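Local atomic coordinates of tailspike protein (Siphovirus 9NA, PDB entry 3RIQ), a protein that recognises Salmonella lipopolysaccharide as the trimeric tailspike of phage 9NA and probably cleaves its O-antigen chains as an endorhamnosidase. Residues A[203-207]-A[232-238]; A[110-114]-A[130-135]. All coordinates share one frame; numbering follows the deposited sequence.

Interaction 1 and interaction 2 lie in different parts of one chain, their centres about 35 Å apart and their nearest atoms about 24 Å. In interaction 1, strands 206-208 and 234-236 of successive coils pair in parallel within the right-handed beta-helix; the contact is mostly buried, built on backbone hydrogen bonds, and reaches a neighbouring subunit through charged side chains. Interaction 2 belongs to the long insertion between strands 79-87 and 146-151, which stands off the side of the beta-helix. There helix 107-112 packs on a loop, partly buried, through aliphatic side chains and without a hydrogen bond between the segments. No other subunit touches it.

Interaction 1 (A[203-207]-A[232-238]); sequences TGNKV and DGGVRDL
Lys206 NZ, in the conformer described here, forms a salt bridge with Asp232 OD1 at 2.8 Å, meeting the oxygen on its anti side and 32° out of the carboxylate plane. The bend at chi3 (61°) turns the lysine tip back to the aspartate, two residues before its strand partner Gly234. A water donates to Asp232 OD1 at 3.0 Å and more weakly to Gly204 O, and Asp232 OD2 pairs with Lys213 of a neighbouring subunit.

Alongside this pair, the strands are joined in parallel. Gly234 N donates to Asn205 O at 3.0 Å, Val207 N to Gly234 O at 3.1 Å, and Arg236 N to Val207 O at 2.9 Å. Ahead of the strands, Gly204 N reaches Asp232 O at 2.9 Å from above the carbonyl plane, a more bent bond (136° at the hydrogen).

Val207 and Val235 point to the other face from Lys206, where both touch Val220 of strand 220-223; Val207 CG1 also just reaches Leu238 CD1 (4.5 Å). Backbone bonds thus join successive beta-helix coils and fix their register, the two valines pack on the face opposite Lys206, and Asp232 ties this coil to the next subunit.

Interaction 2 (A[110-114]-A[130-135]); sequences VLASV and DIWASL
Leu111, Ile131 and Val110 bury the most surface here, joining residues 110-114, on and just after helix 107-112, to the loop that leads into helix 137-140. Ile131 sends its two branches to different places. Its CG2 lies against the helix backbone, 3.7 Å from Leu111 N, and also touches Val110 CG1 at 3.8 Å. With CG1 set between the backbone N and the carbonyl carbon (chi1 66°), the longer branch extends to CD1, which meets Val114 CG2 at 4.1 Å. The side chains of Val110 and Ile131 cross at about a right angle.

Leu111 starts beside Ile131 and then reaches along the loop: with CG anti to the backbone N (chi1 180°), its CD1 comes 3.8 Å from Leu135 CD2, the two leucines sliding past each other in opposite directions. Its CD2 approaches Ser134 CB, on the more exposed side of the contact. Leu135 CD2 also lies near Val114 CG2, closing the apolar group.

At the other end the methyls of Val110 rest against Asp130 OD2, with CG1 at 3.8 Å. That oxygen has its polar partner in Arg96, by a salt bridge, and Val110 touches the Arg96 side chain as well. Within the segment 110-114, Val110 O accepts from both Ser113 N and Ser113 OG, the latter at 2.8 Å, while Ser113 OG also bonds to Tyr95 N.

The two segments thus meet through dispersion and burial of aliphatic groups, with Asp130 OD2 and Ser113 OG engaged by the partners just named; as no hydrogen bond joins the segments, the fit of aliphatic side chains probably decides how they pack.

Interaction 1 (A[203-207]-A[232-238])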
ATOM      1  N   THR A 203      25.686   8.502  -7.739  1.00 10.84           N
ATOM      2  CA  THR A 203      24.897   8.166  -6.555  1.00 11.69           C
ATOM      3  C   THR A 203      24.123   9.349  -6.014  1.00 11.16           C
ATOM      4  O   THR A 203      24.497  10.482  -6.295  1.00 11.84           O
ATOM      5  CB  THR A 203      25.749   7.492  -5.459  1.00 11.81           C
ATOM      6  OG1 THR A 203      24.898   6.765  -4.566  1.00 12.76           O
ATOM      7  CG2 THR A 203      26.560   8.525  -4.672  1.00 13.52           C
ATOM      8  N   GLY A 204      23.049   9.067  -5.264  1.00 11.27           N
ATOM      9  CA  GLY A 204      22.254  10.123  -4.666  1.00 10.95           C
ATOM     10  C   GLY A 204      21.360  10.883  -5.631  1.00 11.15           C
ATOM     11  O   GLY A 204      20.799  11.892  -5.247  1.00 13.07           O
ATOM     12  N   ASN A 205      21.260  10.435  -6.890  1.00 10.99           N
ATOM     13  CA  ASN A 205      20.531  11.155  -7.925  1.00 10.62           C
ATOM     14  C   ASN A 205      19.100  10.648  -7.893  1.00 10.48           C
ATOM     15  O   ASN A 205      18.835   9.416  -7.977  1.00 11.38           O
ATOM     16  CB  ASN A 205      21.151  10.892  -9.282  1.00 11.12           C
ATOM     17  CG  ASN A 205      22.540  11.486  -9.393  1.00 11.42           C
ATOM     18  OD1 ASN A 205      22.784  12.612  -8.913  1.00 11.31           O
ATOM     19  ND2 ASN A 205      23.422  10.783 -10.111  1.00 11.68           N
ATOM     20  N   LYS A 206      18.166  11.562  -7.709  1.00 11.44           N
ATOM     21  CA  LYS A 206      16.766  11.174  -7.464  0.50 11.82           C
ATOM     22  C   LYS A 206      15.758  12.172  -8.030  1.00 11.50           C
ATOM     23  O   LYS A 206      16.055  13.389  -8.108  1.00 12.25           O
ATOM     24  CB  LYS A 206      16.537  10.943  -5.972  0.50 13.20           C
ATOM     25  CG  LYS A 206      16.538  12.118  -5.102  0.50 14.70           C
ATOM     26  CD  LYS A 206      16.421  11.662  -3.639  0.50 15.41           C
ATOM     27  CE  LYS A 206      17.624  10.773  -3.285  0.50 16.19           C
ATOM     28  NZ  LYS A 206      17.641  10.310  -1.907  0.50 21.65           N
ATOM     29  N   VAL A 207      14.592  11.671  -8.409  1.00 11.31           N
ATOM     30  CA  VAL A 207      13.446  12.513  -8.749  1.00 10.91           C
ATOM     31  C   VAL A 207      12.367  12.204  -7.718  1.00 10.34           C
ATOM     32  O   VAL A 207      12.070  11.016  -7.456  1.00 12.33           O
ATOM     33  CB  VAL A 207      12.945  12.176 -10.173  1.00 10.32           C
ATOM     34  CG1 VAL A 207      11.682  13.007 -10.575  1.00 12.43           C
ATOM     35  CG2 VAL A 207      14.109  12.396 -11.207  1.00 11.82           C
ATOM     36  N   ASP A 232      20.384   5.271  -1.803  1.00 10.76           N
ATOM     37  CA  ASP A 232      20.233   6.718  -1.954  1.00 10.78           C
ATOM     38  C   ASP A 232      20.264   7.008  -3.461  1.00 12.00           C
ATOM     39  O   ASP A 232      21.331   7.129  -4.051  1.00 11.95           O
ATOM     40  CB  ASP A 232      21.381   7.426  -1.191  1.00 12.01           C
ATOM     41  CG  ASP A 232      21.203   8.923  -1.081  1.00 12.70           C
ATOM     42  OD1 ASP A 232      20.317   9.515  -1.732  1.00 16.20           O
ATOM     43  OD2 ASP A 232      21.969   9.497  -0.277  1.00 15.67           O
ATOM     44  N   GLY A 233      19.079   7.086  -4.078  1.00 10.63           N
ATOM     45  CA  GLY A 233      18.952   7.245  -5.541  1.00 10.68           C
ATOM     46  C   GLY A 233      17.682   6.564  -6.010  1.00  9.79           C
ATOM     47  O   GLY A 233      17.266   5.545  -5.424  1.00 11.10           O
ATOM     48  N   GLY A 234      17.095   7.094  -7.087  1.00  9.54           N
ATOM     49  CA  GLY A 234      15.903   6.491  -7.693  1.00 10.55           C
ATOM     50  C   GLY A 234      14.781   7.465  -7.937  1.00 10.62           C
ATOM     51  O   GLY A 234      15.021   8.643  -8.209  1.00 10.51           O
ATOM     52  N   VAL A 235      13.543   6.971  -7.872  1.00 10.65           N
ATOM     53  CA  VAL A 235      12.375   7.794  -8.217  1.00 10.55           C
ATOM     54  C   VAL A 235      11.280   7.538  -7.190  1.00 10.12           C
ATOM     55  O   VAL A 235      10.980   6.381  -6.872  1.00 12.15           O
ATOM     56  CB  VAL A 235      11.807   7.456  -9.629  1.00  9.54           C
ATOM     57  CG1 VAL A 235      10.576   8.307  -9.926  1.00 11.54           C
ATOM     58  CG2 VAL A 235      12.898   7.607 -10.706  1.00 12.27           C
ATOM     59  N   ARG A 236      10.646   8.626  -6.711  1.00  9.65           N
ATOM     60  CA  ARG A 236       9.523   8.503  -5.762  1.00  9.90           C
ATOM     61  C   ARG A 236       8.392   9.447  -6.143  1.00 10.33           C
ATOM     62  O   ARG A 236       8.677  10.590  -6.528  1.00 11.04           O
ATOM     63  CB  ARG A 236       9.995   8.789  -4.327  1.00 11.14           C
ATOM     64  CG  ARG A 236       8.865   8.732  -3.298  1.00 11.47           C
ATOM     65  CD  ARG A 236       9.346   8.736  -1.859  1.00 12.57           C
ATOM     66  NE  ARG A 236      10.247   9.832  -1.462  1.00 13.47           N
ATOM     67  CZ  ARG A 236       9.840  11.008  -0.972  1.00 14.76           C
ATOM     68  NH1 ARG A 236       8.529  11.298  -0.940  1.00 14.93           N
ATOM     69  NH2 ARG A 236      10.741  11.904  -0.517  1.00 16.78           N
ATOM     70  N   ASP A 237       7.140   8.953  -6.076  1.00 10.55           N
ATOM     71  CA  ASP A 237       5.926   9.821  -6.234  1.00 10.81           C
ATOM     72  C   ASP A 237       5.895  10.526  -7.583  1.00 11.08           C
ATOM     73  O   ASP A 237       5.755  11.766  -7.638  1.00 12.69           O
ATOM     74  CB  ASP A 237       5.851  10.873  -5.121  1.00 10.96           C
ATOM     75  CG  ASP A 237       5.708  10.272  -3.743  1.00 12.01           C
ATOM     76  OD1 ASP A 237       5.173   9.156  -3.620  1.00 13.12           O
ATOM     77  OD2 ASP A 237       6.114  10.948  -2.764  1.00 13.87           O
ATOM     78  N   LEU A 238       6.037   9.759  -8.670  1.00 10.42           N
ATOM     79  CA  LEU A 238       6.035  10.340 -10.022  1.00  9.96           C
ATOM     80  C   LEU A 238       4.869   9.771 -10.836  1.00 10.34           C
ATOM     81  O   LEU A 238       4.546   8.579 -10.726  1.00 12.25           O
ATOM     82  CB  LEU A 238       7.355   9.968 -10.736  1.00 10.16           C
ATOM     83  CG  LEU A 238       7.496  10.479 -12.169  1.00 10.01           C
ATOM     84  CD1 LEU A 238       7.635  12.005 -12.206  1.00 12.97           C
ATOM     85  CD2 LEU A 238       8.697   9.801 -12.841  1.00 12.65           C
TER
HETATM   86  O   HOH W   1      21.383  12.342  -1.988  1.00 43.82           O

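Interaction 2 (A[110-114]-A[130-135])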
ATOM      1  N   VAL A 110      -1.392   5.660 -37.742  1.00 21.00           N
ATOM      2  CA  VAL A 110      -0.269   6.177 -36.933  1.00 20.38           C
ATOM      3  C   VAL A 110       0.598   7.127 -37.782  1.00 21.11           C
ATOM      4  O   VAL A 110       0.903   8.256 -37.379  1.00 21.48           O
ATOM      5  CB  VAL A 110       0.586   5.063 -36.322  1.00 19.08           C
ATOM      6  CG1 VAL A 110       1.728   5.670 -35.530  1.00 19.51           C
ATOM      7  CG2 VAL A 110      -0.254   4.182 -35.390  1.00 18.96           C
ATOM      8  N   LEU A 111       0.981   6.674 -38.971  1.00 21.80           N
ATOM      9  CA  LEU A 111       1.729   7.549 -39.893  1.00 23.12           C
ATOM     10  C   LEU A 111       1.025   8.890 -40.143  1.00 22.78           C
ATOM     11  O   LEU A 111       1.667   9.967 -40.114  1.00 22.75           O
ATOM     12  CB  LEU A 111       1.991   6.834 -41.223  1.00 23.52           C
ATOM     13  CG  LEU A 111       2.755   7.652 -42.263  1.00 26.47           C
ATOM     14  CD1 LEU A 111       4.168   7.971 -41.793  1.00 30.01           C
ATOM     15  CD2 LEU A 111       2.797   6.847 -43.545  1.00 29.49           C
ATOM     16  N   ALA A 112      -0.292   8.838 -40.357  1.00 23.04           N
ATOM     17  CA  ALA A 112      -1.092  10.064 -40.592  1.00 23.05           C
ATOM     18  C   ALA A 112      -1.219  11.000 -39.368  1.00 22.37           C
ATOM     19  O   ALA A 112      -1.602  12.193 -39.504  1.00 22.61           O
ATOM     20  CB  ALA A 112      -2.451   9.719 -41.159  1.00 23.39           C
ATOM     21  N   SER A 113      -0.876  10.495 -38.175  1.00 20.92           N
ATOM     22  CA  SER A 113      -0.907  11.327 -36.969  1.00 20.33           C
ATOM     23  C   SER A 113       0.328  12.214 -36.862  1.00 20.70           C
ATOM     24  O   SER A 113       0.369  13.092 -36.012  1.00 20.37           O
ATOM     25  CB  SER A 113      -0.989  10.453 -35.706  1.00 20.22           C
ATOM     26  OG  SER A 113       0.298   9.983 -35.311  1.00 18.40           O
ATOM     27  N   VAL A 114       1.333  11.982 -37.706  1.00 20.52           N
ATOM     28  CA  VAL A 114       2.577  12.761 -37.601  1.00 20.85           C
ATOM     29  C   VAL A 114       2.372  14.208 -38.087  1.00 20.41           C
ATOM     30  O   VAL A 114       2.049  14.449 -39.263  1.00 21.68           O
ATOM     31  CB  VAL A 114       3.757  12.079 -38.343  1.00 21.50           C
ATOM     32  CG1 VAL A 114       5.002  13.028 -38.379  1.00 22.37           C
ATOM     33  CG2 VAL A 114       4.038  10.708 -37.743  1.00 19.84           C
ATOM     34  N   ASP A 130       6.761   0.375 -36.340  1.00 31.37           N
ATOM     35  CA  ASP A 130       5.614   0.415 -37.254  1.00 30.62           C
ATOM     36  C   ASP A 130       5.671   1.505 -38.350  1.00 31.12           C
ATOM     37  O   ASP A 130       5.110   1.321 -39.436  1.00 31.49           O
ATOM     38  CB  ASP A 130       4.279   0.490 -36.478  1.00 30.00           C
ATOM     39  CG  ASP A 130       4.146   1.755 -35.613  1.00 28.31           C
ATOM     40  OD1 ASP A 130       5.161   2.418 -35.349  1.00 28.36           O
ATOM     41  OD2 ASP A 130       3.012   2.076 -35.176  1.00 23.62           O
ATOM     42  N   ILE A 131       6.347   2.626 -38.078  1.00 30.44           N
ATOM     43  CA  ILE A 131       6.361   3.753 -39.030  1.00 30.28           C
ATOM     44  C   ILE A 131       7.755   4.254 -39.467  1.00 31.19           C
ATOM     45  O   ILE A 131       7.844   5.033 -40.407  1.00 30.11           O
ATOM     46  CB  ILE A 131       5.521   4.981 -38.546  1.00 30.30           C
ATOM     47  CG1 ILE A 131       6.131   5.624 -37.287  1.00 28.90           C
ATOM     48  CG2 ILE A 131       4.029   4.599 -38.364  1.00 28.80           C
ATOM     49  CD1 ILE A 131       5.459   6.960 -36.882  1.00 28.34           C
ATOM     50  N   TRP A 132       8.808   3.833 -38.758  1.00 32.93           N
ATOM     51  CA  TRP A 132      10.181   4.388 -38.927  1.00 34.41           C
ATOM     52  C   TRP A 132      10.612   4.365 -40.397  1.00 35.65           C
ATOM     53  O   TRP A 132      10.985   5.398 -40.970  1.00 35.47           O
ATOM     54  CB  TRP A 132      11.181   3.635 -38.020  1.00 34.53           C
ATOM     55  CG  TRP A 132      12.604   4.181 -38.001  1.00 36.77           C
ATOM     56  CD1 TRP A 132      13.758   3.483 -38.278  1.00 37.52           C
ATOM     57  CD2 TRP A 132      13.018   5.527 -37.685  1.00 37.33           C
ATOM     58  NE1 TRP A 132      14.853   4.310 -38.152  1.00 38.09           N
ATOM     59  CE2 TRP A 132      14.428   5.567 -37.799  1.00 38.37           C
ATOM     60  CE3 TRP A 132      12.328   6.709 -37.341  1.00 38.44           C
ATOM     61  CZ2 TRP A 132      15.170   6.738 -37.560  1.00 39.04           C
ATOM     62  CZ3 TRP A 132      13.069   7.876 -37.101  1.00 39.69           C
ATOM     63  CH2 TRP A 132      14.478   7.877 -37.215  1.00 40.40           C
ATOM     64  N   ALA A 133      10.485   3.198 -41.025  1.00 36.40           N
ATOM     65  CA  ALA A 133      10.840   3.049 -42.443  1.00 37.33           C
ATOM     66  C   ALA A 133       9.987   3.872 -43.425  1.00 37.66           C
ATOM     67  O   ALA A 133      10.409   4.085 -44.561  1.00 38.82           O
ATOM     68  CB  ALA A 133      10.847   1.566 -42.843  1.00 37.36           C
ATOM     69  N   SER A 134       8.815   4.342 -43.003  1.00 36.97           N
ATOM     70  CA  SER A 134       7.901   5.091 -43.896  1.00 36.20           C
ATOM     71  C   SER A 134       7.988   6.610 -43.811  1.00 35.82           C
ATOM     72  O   SER A 134       7.206   7.323 -44.463  1.00 36.24           O
ATOM     73  CB  SER A 134       6.446   4.684 -43.637  1.00 36.82           C
ATOM     74  OG  SER A 134       6.185   3.393 -44.148  1.00 38.12           O
ATOM     75  N   LEU A 135       8.906   7.118 -42.994  1.00 34.63           N
ATOM     76  CA  LEU A 135       8.964   8.568 -42.765  1.00 33.57           C
ATOM     77  C   LEU A 135       9.756   9.397 -43.803  1.00 33.27           C
ATOM     78  O   LEU A 135      10.914   9.087 -44.077  1.00 34.61           O
ATOM     79  CB  LEU A 135       9.466   8.851 -41.357  1.00 32.95           C
ATOM     80  CG  LEU A 135       8.421   8.579 -40.286  1.00 31.29           C
ATOM     81  CD1 LEU A 135       9.124   8.547 -38.935  1.00 29.97           C
ATOM     82  CD2 LEU A 135       7.300   9.616 -40.364  1.00 28.84           C
TER